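Local coordinates for ABC-type branched-chain amino acid transport systems periplasmic component-like protein (Thermomonospora curvata, PDB 4N03) that probably serves as the extracytoplasmic substrate-binding component of an ABC transporter, holding a fatty acid such as the palmitic acid bound here, at residues Q25-V29 and N98-A102; Y93-N97 and R118-M124; V112-K116 and T133-G137. Where two conformers were deposited one is given. Residues are numbered along the deposited sequence.

Interaction 1: Q25-V29 and N98-A102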
# COMPACT_ATOMS: atom_id res chain seq x y z
N GLN A 25 -6.54 -23.23 19.32
CA GLN A 25 -6.27 -21.82 19.59
C GLN A 25 -4.76 -21.55 19.59
O GLN A 25 -4.07 -21.97 20.49
CB GLN A 25 -6.90 -21.43 20.93
CG GLN A 25 -8.42 -21.66 20.98
CD GLN A 25 -9.10 -21.34 22.31
OE1 GLN A 25 -10.31 -21.16 22.30
NE2 GLN A 25 -8.41 -21.32 23.40
N GLY A 26 -4.30 -20.76 18.63
CA GLY A 26 -2.91 -20.35 18.60
C GLY A 26 -2.66 -19.15 19.45
O GLY A 26 -3.52 -18.70 20.24
N PRO A 27 -1.46 -18.57 19.33
CA PRO A 27 -1.16 -17.32 20.06
C PRO A 27 -2.19 -16.23 19.78
O PRO A 27 -2.64 -16.07 18.66
CB PRO A 27 0.24 -16.95 19.55
CG PRO A 27 0.78 -18.18 18.96
CD PRO A 27 -0.36 -18.99 18.46
N GLY A 28 -2.56 -15.50 20.82
CA GLY A 28 -3.53 -14.46 20.67
C GLY A 28 -4.98 -14.92 20.60
O GLY A 28 -5.87 -14.09 20.51
N VAL A 29 -5.24 -16.21 20.71
CA VAL A 29 -6.58 -16.73 20.60
C VAL A 29 -6.97 -17.34 21.92
O VAL A 29 -6.26 -18.17 22.46
CB VAL A 29 -6.71 -17.80 19.52
CG1 VAL A 29 -8.16 -18.24 19.37
CG2 VAL A 29 -6.23 -17.25 18.20
N ASN A 98 4.22 -12.72 20.56
CA ASN A 98 3.80 -13.88 21.29
C ASN A 98 2.34 -13.80 21.71
O ASN A 98 1.81 -14.76 22.27
CB ASN A 98 4.78 -14.21 22.42
CG ASN A 98 6.16 -14.71 21.87
OD1 ASN A 98 6.25 -15.49 20.90
ND2 ASN A 98 7.23 -14.23 22.49
N ASN A 99 1.66 -12.68 21.42
CA ASN A 99 0.31 -12.37 21.97
C ASN A 99 -0.74 -11.95 20.98
O ASN A 99 -1.85 -11.60 21.39
CB ASN A 99 0.35 -11.36 23.14
CG ASN A 99 0.99 -10.03 22.79
OD1 ASN A 99 0.34 -9.12 22.27
ND2 ASN A 99 2.27 -9.90 23.12
N VAL A 100 -0.42 -11.98 19.69
CA VAL A 100 -1.38 -11.76 18.63
C VAL A 100 -1.30 -12.95 17.68
O VAL A 100 -0.24 -13.56 17.51
CB VAL A 100 -1.18 -10.43 17.85
CG1 VAL A 100 -1.23 -9.23 18.79
CG2 VAL A 100 0.09 -10.40 17.05
N LEU A 101 -2.39 -13.26 17.02
CA LEU A 101 -2.40 -14.37 16.11
C LEU A 101 -1.76 -14.03 14.77
O LEU A 101 -1.05 -14.91 14.19
CB LEU A 101 -3.86 -14.83 15.88
CG LEU A 101 -3.99 -16.02 14.90
CD1 LEU A 101 -3.38 -17.29 15.41
CD2 LEU A 101 -5.48 -16.26 14.65
N ALA A 102 -2.03 -12.84 14.27
CA ALA A 102 -1.64 -12.38 12.95
C ALA A 102 -1.49 -10.86 13.04
O ALA A 102 -1.96 -10.23 14.00
CB ALA A 102 -2.71 -12.75 11.93
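A type II beta turn from Gly26 to Val29, closed by Val29 N to Gly26 O at 3.1 Å, sits against the loop between helix 86-96 and strand 103-107. Gly28 and Val100 mark the register, their CA atoms 4.0 Å apart. Leu101 and Pro27 bury the most surface, about 60 Å² each. The t,p rotamer of Leu101 brings CD2 to 3.8 Å from CG2 of Val29, itself in t. Pro27 points toward the loop and rests its CB 3.8 Å from Asn98 O. The side chains of Asn98, Asn99 and Val100 set off away from the turn, so Gly28 meets bare backbone, its CA 3.4 Å from Asn99 O; Asn99 ND2 bonds back to Glu95 O. A CB on Gly28 would collide with Leu101 N and Val100 C, and the phi of Gly28, 78°, suits the third position of a type II turn. Pro27 O comes to 3.1 Å from Leu101 CA, but its angle to Leu101 N, 3.3 Å away, is poor for bonding. Direct cohesion therefore rests on van der Waals packing, while Lys35 of strand 33-40 joins the two loops through backbone bonds to Gly28 and Leu101.

Interaction 2: Y93-N97 and R118-M124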
# COMPACT_ATOMS: atom_id res chain seq x y z
N TYR A 93 7.36 -5.40 16.99
CA TYR A 93 7.12 -6.77 16.62
C TYR A 93 7.39 -7.68 17.82
O TYR A 93 6.61 -8.57 18.13
CB TYR A 93 7.96 -7.17 15.40
CG TYR A 93 7.68 -8.59 14.96
CD1 TYR A 93 8.39 -9.65 15.51
CD2 TYR A 93 6.64 -8.88 14.11
CE1 TYR A 93 8.08 -10.96 15.17
CE2 TYR A 93 6.34 -10.19 13.76
CZ TYR A 93 7.07 -11.22 14.29
OH TYR A 93 6.74 -12.51 13.96
N THR A 94 8.48 -7.46 18.51
CA THR A 94 8.84 -8.37 19.60
C THR A 94 7.88 -8.21 20.78
O THR A 94 7.71 -9.15 21.55
CB THR A 94 10.26 -8.18 20.04
OG1 THR A 94 10.39 -6.89 20.56
CG2 THR A 94 11.24 -8.30 18.94
N GLU A 95 7.24 -7.05 20.91
CA GLU A 95 6.21 -6.83 21.94
C GLU A 95 4.87 -7.46 21.61
O GLU A 95 4.01 -7.67 22.50
CB GLU A 95 5.94 -5.35 22.09
CG GLU A 95 7.04 -4.48 22.63
CD GLU A 95 6.55 -3.04 22.74
OE1 GLU A 95 6.73 -2.24 21.77
OE2 GLU A 95 5.91 -2.72 23.76
N LEU A 96 4.63 -7.72 20.33
CA LEU A 96 3.36 -8.26 19.92
C LEU A 96 3.43 -9.73 19.63
O LEU A 96 2.39 -10.38 19.69
CB LEU A 96 2.90 -7.60 18.61
CG LEU A 96 2.54 -6.13 18.67
CD1 LEU A 96 2.27 -5.68 17.24
CD2 LEU A 96 1.33 -5.94 19.55
N ASN A 97 4.59 -10.29 19.25
CA ASN A 97 4.57 -11.53 18.48
C ASN A 97 4.09 -12.74 19.24
O ASN A 97 3.61 -13.69 18.66
CB ASN A 97 5.91 -11.82 17.77
CG ASN A 97 7.05 -12.12 18.73
OD1 ASN A 97 7.13 -11.56 19.82
ND2 ASN A 97 7.98 -12.99 18.31
N ARG A 118 11.93 -13.03 11.39
CA ARG A 118 11.11 -13.39 12.53
C ARG A 118 9.67 -13.81 12.12
O ARG A 118 9.12 -14.76 12.66
CB ARG A 118 11.00 -12.22 13.48
CG ARG A 118 12.28 -11.93 14.24
CD ARG A 118 12.02 -10.73 15.15
NE ARG A 118 13.21 -10.28 15.84
CZ ARG A 118 14.11 -9.45 15.33
NH1 ARG A 118 13.97 -8.97 14.08
NH2 ARG A 118 15.16 -9.07 16.09
N ILE A 119 9.13 -13.12 11.14
CA ILE A 119 7.80 -13.46 10.62
C ILE A 119 7.80 -14.88 10.13
O ILE A 119 6.89 -15.68 10.41
CB ILE A 119 7.39 -12.47 9.52
CG1 ILE A 119 6.90 -11.17 10.14
CG2 ILE A 119 6.31 -13.05 8.62
CD1 ILE A 119 6.76 -10.05 9.13
N GLU A 120 8.88 -15.24 9.42
CA GLU A 120 8.96 -16.59 8.87
C GLU A 120 9.07 -17.64 10.00
O GLU A 120 8.38 -18.67 9.99
CB GLU A 120 10.14 -16.71 7.92
CG GLU A 120 10.17 -18.03 7.16
CD GLU A 120 9.14 -18.04 5.99
OE1 GLU A 120 8.89 -16.95 5.39
OE2 GLU A 120 8.62 -19.10 5.66
N SER A 121 9.92 -17.35 10.98
CA SER A 121 10.13 -18.26 12.08
C SER A 121 8.88 -18.44 12.90
O SER A 121 8.54 -19.52 13.36
CB SER A 121 11.27 -17.75 12.96
OG SER A 121 11.52 -18.65 14.02
N ASP A 122 8.16 -17.34 13.09
CA ASP A 122 6.94 -17.28 13.91
C ASP A 122 5.70 -17.77 13.16
O ASP A 122 4.66 -17.98 13.75
CB ASP A 122 6.72 -15.86 14.42
CG ASP A 122 7.70 -15.44 15.47
OD1 ASP A 122 8.33 -16.31 16.12
OD2 ASP A 122 7.82 -14.23 15.67
N LYS A 123 5.79 -17.94 11.85
CA LYS A 123 4.66 -18.27 10.98
C LYS A 123 3.55 -17.21 11.10
O LYS A 123 2.36 -17.51 11.09
CB LYS A 123 4.12 -19.67 11.28
CG LYS A 123 5.17 -20.77 11.09
CD LYS A 123 4.60 -22.14 11.36
CE LYS A 123 5.41 -23.27 10.74
NZ LYS A 123 6.88 -23.22 10.94
N MSE A 124 3.95 -15.95 11.13
CA MSE A 124 3.02 -14.83 11.40
C MSE A 124 2.43 -14.34 10.11
O MSE A 124 3.10 -13.69 9.33
CB MSE A 124 3.83 -13.70 12.06
CG MSE A 124 2.95 -12.50 12.47
SE MSE A 124 1.79 -12.89 13.97
CE MSE A 124 3.14 -12.40 15.35
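Helices 86-96 and 109-122, joined through strand 103-107 in the alpha/beta, Rossmann-like N-terminal part of this type I periplasmic-binding-protein fold, meet here at their C-terminal ends. Tyr93 is the centrepiece: its t rotamer sends the ring across to the second helix, where CE1 lies 3.6 Å from Arg118 CB and CE2 3.8 Å from Ile119 CG1. The ring ends in a hydroxyl that donates to Asp122 OD2 at 2.7 Å. Thr94, one residue on, makes only a marginal touch, CG2 to Arg118 NE at 4.2 Å, while its OG1 turns back to Ser91 O in its own helix. Asn97 points toward the partner again, its CA 3.5 Å from CE of Met124, a selenomethionine whose CE also lies 4.2 Å from Tyr93 CE2. Helix 109-122 ends in a Schellman motif, Lys123 taking positive phi and Met124 N bonding to Ile119 O at 3.0 Å, after which Met124 turns toward Asn97 and Tyr93. Arg336 ties both ends together from outside, bonding to Asn97 O and Asp122 O. Asp122 OD2 accepts a second, nearly linear bond from Asn97 ND2, 2.9 Å long with an angle of 176° at the hydrogen.

Interaction 3: V112-K116 and T133-G137; sequences VSAVK and TALLG
Residues 112-116 form part of helix 109-122, with Val115 N to Val112 O at 3.0 Å and Lys116 N to Ser113 O at 3.3 Å; residues 133-137 run from a 3-10 turn at 133-135 into loop. The closest CA atoms are Ser113 and Leu135, 6.8 Å apart. Thr133 O accepts Leu136 N at 3.0 Å. Ala134 O lies 3.4 Å from Lys116 CE and accepts a 3.0 Å bond from a water that also sits 2.8 Å from Ser113 OG (chi1 m), bridging helix and loop at the edge. Leu135, m,t, packs its CD2 onto the helix face, 3.7 Å from Val112 CG1 (chi1 t), 3.9 Å from Ser113 N and 4.3 Å from Lys116 CD; its side chain lies about 7 Å from the bound palmitic acid. Leu136 directs its side chain away, offering its O 4.2 Å from Lys116 CE, whose chain is t,t,t,m. The loop, between strand 126-129 and helix 148-161, is flanked by helix 179-195 at Ala134, while Val112 packs on Phe106 of strand 103-107.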
# COMPACT_ATOMS: atom_id res chain seq x y z
N VAL A 112 8.73 -3.90 7.55
CA VAL A 112 8.43 -5.31 7.45
C VAL A 112 9.73 -6.09 7.05
O VAL A 112 9.93 -7.17 7.59
CB VAL A 112 7.30 -5.60 6.46
CG1 VAL A 112 6.95 -7.07 6.49
CG2 VAL A 112 6.07 -4.82 6.81
N SER A 113 10.57 -5.53 6.21
CA SER A 113 11.86 -6.20 5.86
C SER A 113 12.64 -6.51 7.09
O SER A 113 13.28 -7.58 7.16
CB SER A 113 12.70 -5.34 4.89
OG SER A 113 12.16 -5.50 3.63
N ALA A 114 12.65 -5.60 8.07
CA ALA A 114 13.47 -5.77 9.26
C ALA A 114 13.02 -6.94 10.11
O ALA A 114 13.80 -7.46 10.91
CB ALA A 114 13.51 -4.51 10.07
N VAL A 115 11.77 -7.37 9.96
CA VAL A 115 11.23 -8.47 10.77
C VAL A 115 10.84 -9.67 9.93
O VAL A 115 10.27 -10.61 10.42
CB VAL A 115 10.03 -8.02 11.64
CG1 VAL A 115 10.50 -7.05 12.70
CG2 VAL A 115 8.93 -7.44 10.83
N LYS A 116 11.29 -9.69 8.67
CA LYS A 116 10.93 -10.77 7.75
C LYS A 116 11.38 -12.14 8.28
O LYS A 116 10.66 -13.12 8.23
CB LYS A 116 11.43 -10.43 6.35
CG LYS A 116 10.95 -11.35 5.29
CD LYS A 116 11.43 -10.84 3.94
CE LYS A 116 10.98 -11.78 2.85
NZ LYS A 116 11.84 -12.99 2.85
N THR A 133 9.04 -5.67 -3.78
CA THR A 133 9.31 -7.05 -4.14
C THR A 133 10.15 -7.74 -3.07
O THR A 133 10.16 -8.98 -3.02
CB THR A 133 10.05 -7.12 -5.47
OG1 THR A 133 11.21 -6.28 -5.43
CG2 THR A 133 9.15 -6.64 -6.58
N ALA A 134 10.78 -6.98 -2.17
CA ALA A 134 11.52 -7.59 -1.11
C ALA A 134 10.66 -8.38 -0.15
O ALA A 134 11.17 -9.14 0.65
CB ALA A 134 12.36 -6.55 -0.40
N LEU A 135 9.33 -8.19 -0.20
CA LEU A 135 8.38 -8.91 0.64
C LEU A 135 7.71 -10.08 -0.05
O LEU A 135 6.96 -10.80 0.60
CB LEU A 135 7.37 -7.95 1.26
CG LEU A 135 8.00 -6.89 2.16
CD1 LEU A 135 6.97 -5.89 2.61
CD2 LEU A 135 8.77 -7.48 3.35
N LEU A 136 7.96 -10.27 -1.35
CA LEU A 136 7.55 -11.49 -2.02
C LEU A 136 8.41 -12.65 -1.56
O LEU A 136 9.50 -12.45 -0.98
CB LEU A 136 7.65 -11.34 -3.54
CG LEU A 136 6.68 -10.33 -4.17
CD1 LEU A 136 6.97 -10.30 -5.67
CD2 LEU A 136 5.22 -10.71 -3.92
N GLY A 137 7.93 -13.85 -1.79
CA GLY A 137 8.70 -15.06 -1.47
C GLY A 137 8.52 -15.58 -0.09
O GLY A 137 9.24 -16.48 0.35
O HOH W 1 13.09 -8.04 2.74

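From the N terminus, the turn at 25-29 meets 98-102 in interaction 1, closing a loop that carries strands 33-40 and 74-81 and helices 47-66 and 86-96. Interaction 2 starts at 93-97, before that loop closes, and ends at 118-124, so the two cross; they touch where Met124 packs against Val100, Leu101 and Ala102. Interaction 3 opens at 112-116, inside the span of interaction 2, and closes beyond it at 133-137, crossing it in turn; both use helix 109-122, where Val115 meets Tyr93 and Val112 meets Ile119. Interactions 1 and 3 follow in series, without touching. Together the three contacts tie the N-terminal turn, two neighbouring helices and the loop after strand 126-129.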